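6-aminohexanoate-dimer hydrolase (Bacillus anthracis, PDB 4GB7) probably hydrolyses 6-aminohexanoate dimers at their amide bond, on a scaffold of the beta-lactamase clan. Local coordinates at residues N40-T43 with K44-L48; P51-R54 with W55-T58; H59-F63 with T64-D68; G129-E132 with S133-H136. All blocks are in the same frame, centred on the assembly; numbering follows the deposited sequence. Where two conformers were deposited one is given.

Interaction 1 (N40-T43 with K44-L48)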
loop_
_atom_site.group_PDB
_atom_site.type_symbol
_atom_site.label_atom_id
_atom_site.label_comp_id
_atom_site.label_asym_id
_atom_site.label_seq_id
_atom_site.Cartn_x
_atom_site.Cartn_y
_atom_site.Cartn_z
ATOM N N ASN A 40 -21.730 1.915 -15.936
ATOM C CA ASN A 40 -22.974 2.687 -15.984
ATOM C C ASN A 40 -23.634 2.981 -14.637
ATOM O O ASN A 40 -24.449 3.907 -14.535
ATOM C CB ASN A 40 -23.992 1.954 -16.858
ATOM C CG ASN A 40 -23.493 1.733 -18.275
ATOM O OD1 ASN A 40 -22.734 2.546 -18.818
ATOM N ND2 ASN A 40 -23.910 0.625 -18.877
ATOM N N ASN A 41 -23.306 2.197 -13.609
ATOM C CA ASN A 41 -23.916 2.410 -12.298
ATOM C C ASN A 41 -23.003 2.730 -11.156
ATOM O O ASN A 41 -23.488 3.024 -10.061
ATOM C CB ASN A 41 -24.887 1.287 -11.929
ATOM C CG ASN A 41 -24.218 -0.062 -11.761
ATOM O OD1 ASN A 41 -23.067 -0.143 -11.391
ATOM N ND2 ASN A 41 -24.979 -1.148 -11.998
ATOM N N VAL A 42 -21.698 2.726 -11.413
ATOM C CA VAL A 42 -20.715 3.118 -10.407
ATOM C C VAL A 42 -20.490 4.623 -10.504
ATOM O O VAL A 42 -20.189 5.137 -11.582
ATOM C CB VAL A 42 -19.394 2.342 -10.586
ATOM C CG1 VAL A 42 -18.306 2.887 -9.677
ATOM C CG2 VAL A 42 -19.621 0.868 -10.280
ATOM N N THR A 43 -20.647 5.319 -9.377
ATOM C CA THR A 43 -20.653 6.797 -9.359
ATOM C C THR A 43 -19.634 7.296 -8.340
ATOM O O THR A 43 -19.146 6.507 -7.525
ATOM C CB THR A 43 -22.034 7.329 -8.992
ATOM O OG1 THR A 43 -22.288 7.087 -7.591
ATOM C CG2 THR A 43 -23.122 6.644 -9.832
ATOM N N LYS A 44 -19.322 8.587 -8.375
ATOM C CA LYS A 44 -18.459 9.170 -7.362
ATOM C C LYS A 44 -19.060 9.036 -5.977
ATOM O O LYS A 44 -18.337 9.056 -4.992
ATOM C CB LYS A 44 -18.144 10.628 -7.619
ATOM C CG LYS A 44 -17.355 10.870 -8.879
ATOM C CD LYS A 44 -16.991 12.333 -8.971
ATOM C CE LYS A 44 -16.371 12.602 -10.339
ATOM N NZ LYS A 44 -15.809 13.956 -10.483
ATOM N N LYS A 45 -20.386 8.862 -5.896
ATOM C CA LYS A 45 -21.041 8.734 -4.605
ATOM C C LYS A 45 -20.848 7.352 -4.012
ATOM O O LYS A 45 -20.556 7.245 -2.819
ATOM C CB LYS A 45 -22.547 9.093 -4.680
ATOM C CG LYS A 45 -23.124 9.500 -3.337
ATOM C CD LYS A 45 -24.616 9.891 -3.347
ATOM C CE LYS A 45 -25.031 10.787 -4.515
ATOM N NZ LYS A 45 -25.186 10.052 -5.811
ATOM N N ASN A 46 -20.942 6.317 -4.859
ATOM C CA ASN A 46 -21.068 4.956 -4.408
ATOM C C ASN A 46 -19.909 3.977 -4.663
ATOM O O ASN A 46 -20.003 2.831 -4.242
ATOM C CB ASN A 46 -22.371 4.319 -4.942
ATOM C CG ASN A 46 -22.315 3.958 -6.437
ATOM O OD1 ASN A 46 -21.248 3.970 -7.075
ATOM N ND2 ASN A 46 -23.479 3.634 -7.003
ATOM N N TRP A 47 -18.828 4.431 -5.305
ATOM C CA TRP A 47 -17.805 3.532 -5.776
ATOM C C TRP A 47 -17.114 2.755 -4.675
ATOM O O TRP A 47 -16.562 1.695 -4.955
ATOM C CB TRP A 47 -16.781 4.240 -6.632
ATOM C CG TRP A 47 -15.895 5.192 -5.917
ATOM C CD1 TRP A 47 -16.157 6.507 -5.591
ATOM C CD2 TRP A 47 -14.605 4.902 -5.351
ATOM N NE1 TRP A 47 -15.080 7.074 -4.923
ATOM C CE2 TRP A 47 -14.125 6.140 -4.740
ATOM C CE3 TRP A 47 -13.793 3.797 -5.338
ATOM C CZ2 TRP A 47 -12.898 6.220 -4.131
ATOM C CZ3 TRP A 47 -12.552 3.895 -4.725
ATOM C CH2 TRP A 47 -12.124 5.079 -4.122
ATOM N N LEU A 48 -17.141 3.283 -3.454
ATOM C CA LEU A 48 -16.525 2.683 -2.283
ATOM C C LEU A 48 -17.420 1.738 -1.521
ATOM O O LEU A 48 -17.008 1.128 -0.502
ATOM C CB LEU A 48 -16.107 3.780 -1.312
ATOM C CG LEU A 48 -14.930 4.588 -1.778
ATOM C CD1 LEU A 48 -14.718 5.696 -0.751
ATOM C CD2 LEU A 48 -13.681 3.721 -1.949
HETATM O O HOH W 1 -24.929 7.180 -6.923
#

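Interaction 2 (P51-R54 with W55-T58)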
loop_
_atom_site.group_PDB
_atom_site.type_symbol
_atom_site.label_atom_id
_atom_site.label_comp_id
_atom_site.label_asym_id
_atom_site.label_seq_id
_atom_site.Cartn_x
_atom_site.Cartn_y
_atom_site.Cartn_z
ATOM N N PRO A 51 -22.175 -3.132 -3.617
ATOM C CA PRO A 51 -21.321 -4.043 -4.396
ATOM C C PRO A 51 -20.425 -3.310 -5.404
ATOM O O PRO A 51 -19.586 -3.943 -6.060
ATOM C CB PRO A 51 -22.338 -4.853 -5.177
ATOM C CG PRO A 51 -23.428 -3.877 -5.463
ATOM C CD PRO A 51 -23.526 -3.034 -4.221
ATOM N N TYR A 52 -20.626 -1.992 -5.512
ATOM C CA TYR A 52 -19.945 -1.156 -6.517
ATOM C C TYR A 52 -18.443 -1.291 -6.444
ATOM O O TYR A 52 -17.773 -1.351 -7.502
ATOM C CB TYR A 52 -20.392 0.304 -6.436
ATOM C CG TYR A 52 -21.913 0.383 -6.502
ATOM C CD1 TYR A 52 -22.673 0.584 -5.361
ATOM C CD2 TYR A 52 -22.579 0.178 -7.702
ATOM C CE1 TYR A 52 -24.059 0.573 -5.421
ATOM C CE2 TYR A 52 -23.952 0.176 -7.762
ATOM C CZ TYR A 52 -24.681 0.399 -6.630
ATOM O OH TYR A 52 -26.036 0.368 -6.719
ATOM N N LEU A 53 -17.916 -1.382 -5.231
ATOM C CA LEU A 53 -16.476 -1.470 -5.018
ATOM C C LEU A 53 -15.846 -2.714 -5.694
ATOM O O LEU A 53 -14.723 -2.713 -6.116
ATOM C CB LEU A 53 -16.193 -1.497 -3.516
ATOM C CG LEU A 53 -14.746 -1.589 -3.030
ATOM C CD1 LEU A 53 -13.878 -0.422 -3.414
ATOM C CD2 LEU A 53 -14.671 -1.831 -1.505
ATOM N N ARG A 54 -16.581 -3.819 -5.796
ATOM C CA ARG A 54 -16.012 -4.976 -6.456
ATOM C C ARG A 54 -15.651 -4.699 -7.918
ATOM O O ARG A 54 -14.740 -5.304 -8.460
ATOM C CB ARG A 54 -16.979 -6.167 -6.343
ATOM C CG ARG A 54 -17.386 -6.345 -4.889
ATOM C CD ARG A 54 -17.415 -7.713 -4.419
ATOM N NE ARG A 54 -16.121 -8.338 -4.568
ATOM C CZ ARG A 54 -15.957 -9.623 -4.379
ATOM N NH1 ARG A 54 -17.028 -10.375 -4.139
ATOM N NH2 ARG A 54 -14.801 -10.190 -4.597
ATOM N N TRP A 55 -16.377 -3.759 -8.535
ATOM C CA TRP A 55 -16.064 -3.264 -9.872
ATOM C C TRP A 55 -15.064 -2.150 -9.834
ATOM O O TRP A 55 -14.057 -2.162 -10.602
ATOM C CB TRP A 55 -17.329 -2.788 -10.571
ATOM C CG TRP A 55 -17.086 -2.452 -11.992
ATOM C CD1 TRP A 55 -17.148 -3.296 -13.105
ATOM C CD2 TRP A 55 -16.713 -1.161 -12.520
ATOM N NE1 TRP A 55 -16.798 -2.623 -14.247
ATOM C CE2 TRP A 55 -16.538 -1.339 -13.969
ATOM C CE3 TRP A 55 -16.495 0.097 -11.961
ATOM C CZ2 TRP A 55 -16.208 -0.281 -14.808
ATOM C CZ3 TRP A 55 -16.144 1.152 -12.829
ATOM C CH2 TRP A 55 -15.996 0.952 -14.212
ATOM N N SER A 56 -15.341 -1.113 -9.058
ATOM C CA SER A 56 -14.418 0.028 -9.095
ATOM C C SER A 56 -12.955 -0.360 -8.799
ATOM O O SER A 56 -12.021 0.082 -9.513
ATOM C CB SER A 56 -14.922 1.131 -8.172
ATOM O OG SER A 56 -14.824 0.705 -6.856
ATOM N N TYR A 57 -12.735 -1.201 -7.771
ATOM C CA TYR A 57 -11.374 -1.614 -7.403
ATOM C C TYR A 57 -10.733 -2.657 -8.299
ATOM O O TYR A 57 -9.603 -3.081 -8.026
ATOM C CB TYR A 57 -11.269 -1.991 -5.892
ATOM C CG TYR A 57 -10.410 -1.017 -5.075
ATOM C CD1 TYR A 57 -10.511 0.326 -5.231
ATOM C CD2 TYR A 57 -9.483 -1.497 -4.142
ATOM C CE1 TYR A 57 -9.715 1.190 -4.517
ATOM C CE2 TYR A 57 -8.683 -0.674 -3.445
ATOM C CZ TYR A 57 -8.816 0.684 -3.592
ATOM O OH TYR A 57 -7.973 1.525 -2.872
ATOM N N THR A 58 -11.448 -3.073 -9.354
ATOM C CA THR A 58 -10.891 -3.889 -10.427
ATOM C C THR A 58 -10.879 -3.161 -11.788
ATOM O O THR A 58 -10.485 -3.751 -12.802
ATOM C CB THR A 58 -11.642 -5.229 -10.525
ATOM O OG1 THR A 58 -13.019 -4.997 -10.702
ATOM C CG2 THR A 58 -11.441 -6.074 -9.205
#

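Interaction 3 (H59-F63 with T64-D68)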
loop_
_atom_site.group_PDB
_atom_site.type_symbol
_atom_site.label_atom_id
_atom_site.label_comp_id
_atom_site.label_asym_id
_atom_site.label_seq_id
_atom_site.Cartn_x
_atom_site.Cartn_y
_atom_site.Cartn_z
ATOM N N HIS A 59 -11.339 -1.906 -11.806
ATOM C CA HIS A 59 -11.441 -1.114 -13.054
ATOM C C HIS A 59 -11.177 0.347 -12.828
ATOM O O HIS A 59 -11.842 1.201 -13.443
ATOM C CB HIS A 59 -12.848 -1.225 -13.634
ATOM C CG HIS A 59 -13.271 -2.649 -13.998
ATOM N ND1 HIS A 59 -13.815 -3.495 -13.110
ATOM C CD2 HIS A 59 -13.245 -3.322 -15.208
ATOM C CE1 HIS A 59 -14.129 -4.670 -13.737
ATOM N NE2 HIS A 59 -13.781 -4.561 -15.011
HETATM N N MSE A 60 -10.217 0.680 -11.982
HETATM C CA MSE A 60 -10.079 2.080 -11.555
HETATM C C MSE A 60 -9.796 3.009 -12.739
HETATM O O MSE A 60 -10.335 4.147 -12.824
HETATM C CB MSE A 60 -9.024 2.231 -10.441
HETATM C CG MSE A 60 -9.472 1.826 -9.031
HETATM SE SE MSE A 60 -10.904 2.895 -8.276
HETATM C CE MSE A 60 -9.938 4.502 -7.828
ATOM N N LYS A 61 -9.008 2.533 -13.692
ATOM C CA LYS A 61 -8.680 3.377 -14.836
ATOM C C LYS A 61 -9.903 3.699 -15.722
ATOM O O LYS A 61 -9.821 4.573 -16.563
ATOM C CB LYS A 61 -7.585 2.758 -15.679
ATOM C CG LYS A 61 -7.905 1.391 -16.265
ATOM C CD LYS A 61 -6.816 0.951 -17.218
ATOM C CE LYS A 61 -6.923 -0.528 -17.502
ATOM N NZ LYS A 61 -5.740 -1.008 -18.271
ATOM N N GLU A 62 -11.008 2.970 -15.585
ATOM C CA GLU A 62 -12.248 3.332 -16.315
ATOM C C GLU A 62 -13.108 4.383 -15.616
ATOM O O GLU A 62 -14.095 4.839 -16.176
ATOM C CB GLU A 62 -13.100 2.084 -16.574
ATOM C CG GLU A 62 -12.386 1.005 -17.351
ATOM C CD GLU A 62 -13.326 -0.090 -17.793
ATOM O OE1 GLU A 62 -14.520 0.206 -18.109
ATOM O OE2 GLU A 62 -12.876 -1.259 -17.753
ATOM N N PHE A 63 -12.677 4.818 -14.437
ATOM C CA PHE A 63 -13.454 5.626 -13.517
ATOM C C PHE A 63 -12.741 6.948 -13.196
ATOM O O PHE A 63 -13.370 7.906 -12.788
ATOM C CB PHE A 63 -13.651 4.736 -12.237
ATOM C CG PHE A 63 -14.413 5.382 -11.143
ATOM C CD1 PHE A 63 -15.755 5.628 -11.279
ATOM C CD2 PHE A 63 -13.791 5.723 -9.956
ATOM C CE1 PHE A 63 -16.480 6.219 -10.260
ATOM C CE2 PHE A 63 -14.498 6.322 -8.934
ATOM C CZ PHE A 63 -15.851 6.569 -9.091
ATOM N N THR A 64 -11.438 7.004 -13.437
ATOM C CA THR A 64 -10.586 8.070 -12.925
ATOM C C THR A 64 -9.511 8.435 -13.950
ATOM O O THR A 64 -9.245 7.705 -14.901
ATOM C CB THR A 64 -9.791 7.595 -11.663
ATOM O OG1 THR A 64 -8.943 6.500 -12.046
ATOM C CG2 THR A 64 -10.667 7.151 -10.567
ATOM N N LEU A 65 -8.833 9.539 -13.677
ATOM C CA LEU A 65 -7.629 9.914 -14.380
ATOM C C LEU A 65 -6.430 9.139 -13.830
ATOM O O LEU A 65 -6.320 8.944 -12.612
ATOM C CB LEU A 65 -7.374 11.400 -14.172
ATOM C CG LEU A 65 -8.471 12.392 -14.644
ATOM C CD1 LEU A 65 -7.965 13.805 -14.336
ATOM C CD2 LEU A 65 -8.828 12.158 -16.115
ATOM N N ILE A 66 -5.525 8.740 -14.732
ATOM C CA ILE A 66 -4.373 7.894 -14.366
ATOM C C ILE A 66 -3.092 8.335 -15.062
ATOM O O ILE A 66 -3.119 8.956 -16.131
ATOM C CB ILE A 66 -4.606 6.415 -14.654
ATOM C CG1 ILE A 66 -4.691 6.113 -16.157
ATOM C CG2 ILE A 66 -5.849 5.925 -13.931
ATOM C CD1 ILE A 66 -4.459 4.651 -16.521
ATOM N N ASN A 67 -1.969 8.009 -14.425
ATOM C CA ASN A 67 -0.664 8.049 -15.027
ATOM C C ASN A 67 -0.121 6.645 -15.052
ATOM O O ASN A 67 -0.048 5.974 -14.005
ATOM C CB ASN A 67 0.317 8.861 -14.193
ATOM C CG ASN A 67 0.024 10.315 -14.188
ATOM O OD1 ASN A 67 -0.790 10.807 -14.960
ATOM N ND2 ASN A 67 0.750 11.053 -13.332
ATOM N N ASP A 68 0.258 6.200 -16.234
ATOM C CA ASP A 68 0.796 4.852 -16.384
ATOM C C ASP A 68 2.156 4.681 -15.713
ATOM O O ASP A 68 3.025 5.590 -15.780
ATOM C CB ASP A 68 0.929 4.485 -17.855
ATOM C CG ASP A 68 -0.374 4.204 -18.532
ATOM O OD1 ASP A 68 -1.380 3.825 -17.910
ATOM O OD2 ASP A 68 -0.343 4.328 -19.772
#

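Interaction 4 (G129-E132 with S133-H136)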
loop_
_atom_site.group_PDB
_atom_site.type_symbol
_atom_site.label_atom_id
_atom_site.label_comp_id
_atom_site.label_asym_id
_atom_site.label_seq_id
_atom_site.Cartn_x
_atom_site.Cartn_y
_atom_site.Cartn_z
ATOM N N GLY A 129 -14.619 -13.220 -10.987
ATOM C CA GLY A 129 -14.445 -12.829 -12.339
ATOM C C GLY A 129 -13.295 -11.894 -12.548
ATOM O O GLY A 129 -13.057 -11.446 -13.689
ATOM N N TYR A 130 -12.551 -11.630 -11.483
ATOM C CA TYR A 130 -11.422 -10.705 -11.610
ATOM C C TYR A 130 -10.298 -11.316 -12.492
ATOM O O TYR A 130 -9.835 -12.462 -12.265
ATOM C CB TYR A 130 -10.888 -10.315 -10.251
ATOM C CG TYR A 130 -9.560 -9.587 -10.295
ATOM C CD1 TYR A 130 -9.425 -8.391 -10.990
ATOM C CD2 TYR A 130 -8.428 -10.127 -9.678
ATOM C CE1 TYR A 130 -8.235 -7.711 -10.974
ATOM C CE2 TYR A 130 -7.218 -9.449 -9.692
ATOM C CZ TYR A 130 -7.118 -8.287 -10.358
ATOM O OH TYR A 130 -5.877 -7.690 -10.388
ATOM N N ASN A 131 -9.822 -10.516 -13.453
ATOM C CA ASN A 131 -8.799 -10.919 -14.428
ATOM C C ASN A 131 -7.427 -10.708 -13.815
ATOM O O ASN A 131 -7.043 -9.577 -13.475
ATOM C CB ASN A 131 -8.972 -10.070 -15.724
ATOM C CG ASN A 131 -7.963 -10.424 -16.843
ATOM O OD1 ASN A 131 -6.887 -10.930 -16.598
ATOM N ND2 ASN A 131 -8.341 -10.106 -18.100
ATOM N N GLU A 132 -6.680 -11.804 -13.696
ATOM C CA GLU A 132 -5.351 -11.800 -13.083
ATOM C C GLU A 132 -4.391 -10.801 -13.692
ATOM O O GLU A 132 -3.408 -10.364 -13.029
ATOM C CB GLU A 132 -4.714 -13.186 -13.166
ATOM C CG GLU A 132 -4.597 -13.764 -14.573
ATOM C CD GLU A 132 -4.381 -15.266 -14.553
ATOM O OE1 GLU A 132 -5.312 -16.014 -14.900
ATOM O OE2 GLU A 132 -3.277 -15.710 -14.174
ATOM N N SER A 133 -4.641 -10.431 -14.938
ATOM C CA SER A 133 -3.683 -9.550 -15.655
ATOM C C SER A 133 -4.089 -8.069 -15.653
ATOM O O SER A 133 -3.380 -7.235 -16.228
ATOM C CB SER A 133 -3.468 -10.045 -17.095
ATOM O OG SER A 133 -2.849 -11.334 -17.136
ATOM N N GLU A 134 -5.203 -7.745 -15.003
ATOM C CA GLU A 134 -5.700 -6.351 -14.936
ATOM C C GLU A 134 -5.330 -5.744 -13.605
ATOM O O GLU A 134 -5.489 -6.357 -12.578
ATOM C CB GLU A 134 -7.195 -6.257 -15.138
ATOM C CG GLU A 134 -7.646 -6.587 -16.556
ATOM C CD GLU A 134 -7.226 -5.560 -17.615
ATOM O OE1 GLU A 134 -7.064 -4.354 -17.343
ATOM O OE2 GLU A 134 -7.014 -5.956 -18.760
ATOM N N PRO A 135 -4.782 -4.533 -13.612
ATOM C CA PRO A 135 -4.428 -3.981 -12.311
ATOM C C PRO A 135 -5.610 -3.830 -11.333
ATOM O O PRO A 135 -6.722 -3.448 -11.728
ATOM C CB PRO A 135 -3.807 -2.633 -12.692
ATOM C CG PRO A 135 -3.246 -2.866 -14.068
ATOM C CD PRO A 135 -4.263 -3.725 -14.733
ATOM N N HIS A 136 -5.338 -4.009 -10.052
ATOM C CA HIS A 136 -6.316 -3.904 -8.970
ATOM C C HIS A 136 -5.986 -2.735 -8.108
ATOM O O HIS A 136 -4.818 -2.390 -7.950
ATOM C CB HIS A 136 -6.157 -5.169 -8.118
ATOM C CG HIS A 136 -7.309 -5.429 -7.171
ATOM N ND1 HIS A 136 -7.489 -4.749 -6.025
ATOM C CD2 HIS A 136 -8.343 -6.363 -7.255
ATOM C CE1 HIS A 136 -8.591 -5.233 -5.396
ATOM N NE2 HIS A 136 -9.129 -6.204 -6.165
#

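Interaction 1 (N40-T43 with K44-L48)
Thr-43 and Asn-46 hold each other at both ends, each side chain bonding to the other's backbone. Asn-46 has its CG between its own backbone N and carbonyl carbon (chi1 75°), which folds the amide back over Thr-43. From there OD1 takes the N-H of Thr-43 at 2.7 Å, a short bond whose donor stands well above the carbonyl plane of the amide. The other arm of the same group, ND2, reaches Asn-41 O at 3.1 Å. That bond is almost straight and lies flat in the planes of both groups, and with both arms engaged the amide can hardly flip. Thr-43 returns the grip. A chi1 of 72° swings its hydroxyl toward the turn that follows, and OG1 accepts from Asn-46 N at 3.1 Å and, weakly, from Lys-45 N. A water 2.7 Å from Thr-43 OG1 links it to Lys-45 NZ, from which it accepts; the lysine chain bends at its last two torsions to bring the amine round to it. On the inner side Val-42 lays its CG1 methyl against Trp-47 CB at 3.7 Å. The indole leads away from there, one edge of its ring near Thr-43 O, and meets the rings of Phe-63 and Tyr-212. Thr-43 O adds weak bonds from the N-H groups of Asn-46 and Trp-47. Side-chain and main-chain oxygens of one threonine both receiving amides from the turn ahead make this an ST motif, its two-way exchange with Asn-46 resembling a capping box although residues 44-48 form no regular helix.

Interaction 2 (P51-R54 with W55-T58)
Thr-58 folds its side chain back onto the carbonyl of Arg-54, one turn earlier. Starting at its root, CB stands 3.7 Å from Arg-54 O. A chi1 of 56° points the hydroxyl back along the chain, and OG1 comes to 2.8 Å from the same Arg-54 O. Trp-55 O is also near, 3.0 Å from Thr-58 OG1, and the one hydroxyl proton can serve either carbonyl, so the choice is not settled. The methyl CG2 is the other branch: it brushes Arg-54 O on its way out and ends against the rings of Tyr-130 and His-136. All this happens where helix 52-56, a short helix of the N-terminal part of the chain, runs out into loop. Inside the helix Tyr-52 O takes two donors: Ser-56 N, nearly straight at 2.9 Å and in the carbonyl plane, and Trp-55 N from well above that plane. The next carbonyl, Leu-53 O, receives Tyr-57 N at 3.0 Å. Leu-53 and Tyr-57 run alongside each other in the same direction, with Leu-53 CD1 3.9 Å from Tyr-57 CG; the same methyl also meets Ser-56 OG, whose hydrogen-bond partner is Trp-47 O. Arg-54 turns outward from its neighbours, and its guanidinium makes a salt bridge with Asp-111 on strand 110-117 of the five-stranded antiparallel sheet, while its NE bonds to Ser-394.

Interaction 3 (H59-F63 with T64-D68)
The turn that delivers the chain from helix 52-56 into strand 66-69 is closed by Thr-64, whose hydroxyl reaches back to the carbonyl of Met-60. Thr-64 OG1 donates to Met-60 O at 2.8 Å, entering from high above the carbonyl plane. Phe-63 N approaches that oxygen from the opposite face at 2.9 Å, so Met-60 O is clasped between two donors. The Thr-64 torsion that aims the hydroxyl at this carbonyl (chi1 62°) also sends the methyl, CG2, to the apolar side. There CG2 lies 3.5 Å from CD2 of the Phe-63 ring. In one of its two conformers Met-60, a selenomethionine in the crystal, curls at both outer torsions and brings CE to 3.9 Å from Thr-64 CG2, a contact that is tentative for that reason. A second, outer patch joins Lys-61 to Ile-66: CD1 of Ile-66 rests 3.8 Å from Lys-61 CB, and its CG2 touches Lys-61 CA, while the rest of the lysine runs on extended toward the surface. Beyond the turn, strand 66-69 is an outermost strand of the four-stranded antiparallel sheet and pairs with strand 287-290. Met-60 and Thr-64 both pack on Val-290 of that partner, Met-60 and Ile-66 on Tyr-288, and the hydroxyl of Tyr-288 bonds to Lys-61 N, tying the turn to the sheet it leads into.

Interaction 4 (G129-E132 with S133-H136)
Tyr-130 and His-136 bracket a type I beta turn, Asn-131 to Glu-134, in the loop between strands 120-126 and 136-137. Among the hydrogen bonds, the turn is closed by Glu-134 N to Asn-131 O at 3.0 Å. An Asx turn is built on the same residues: Asn-131 swings its CG anti to the backbone N (chi1 -179°), and OD1 then accepts Ser-133 N at 2.8 Å. The asparagine thus holds the turn with its main-chain and its side-chain oxygen together. Tyr-130 adds a third tie, reaching over to give its hydroxyl proton to Glu-134 O at 2.6 Å; OH arrives nearly along the C=O axis. The aromatic contact is T-shaped: the edge of His-136 points at the face of Tyr-130, with centroids 5.2 Å apart and planes at 87°. CD2 of the imidazole is the atom over that face, displaced toward the hydroxyl-bearing rim, and the CB of His-136 lies close to the OH itself. Imidazole NE2 bonds to Asp-111, and the ring stacks on Phe-392, so it lies between the turn and the five-stranded sheet. Of the charged groups, Glu-132 in one of its two conformers turns out of the loop to a salt bridge with Arg-308. Glu-134 folds its chain at chi2, and its CG rests 3.8 Å from Asn-131 CB, the carboxylate and amide planes steeply inclined to each other.

Interactions 1 to 3 follow one another along residues 40-68 and pack together: Phe-63 of interaction 3 enters beside Val-42 and Trp-47 of interaction 1, which also meets the helix of interaction 2. Interaction 4 comes from further along the chain and meets interaction 2 through Thr-58; Asp-111 is shared by the two. Interaction 4 touches interaction 3 where the charged ends of Lys-61 and Glu-134 approach each other, a long and weak pairing. Interaction 3 is the surface contact; the others are partly buried. Interactions 3 and 4 lead into opposite outer strands of one sheet. Amide and hydroxyl bonds dominate interaction 1, helix backbone bonds interaction 2, one hydroxyl bond with apolar contacts interaction 3, and only interaction 4 pairs rings between its segments.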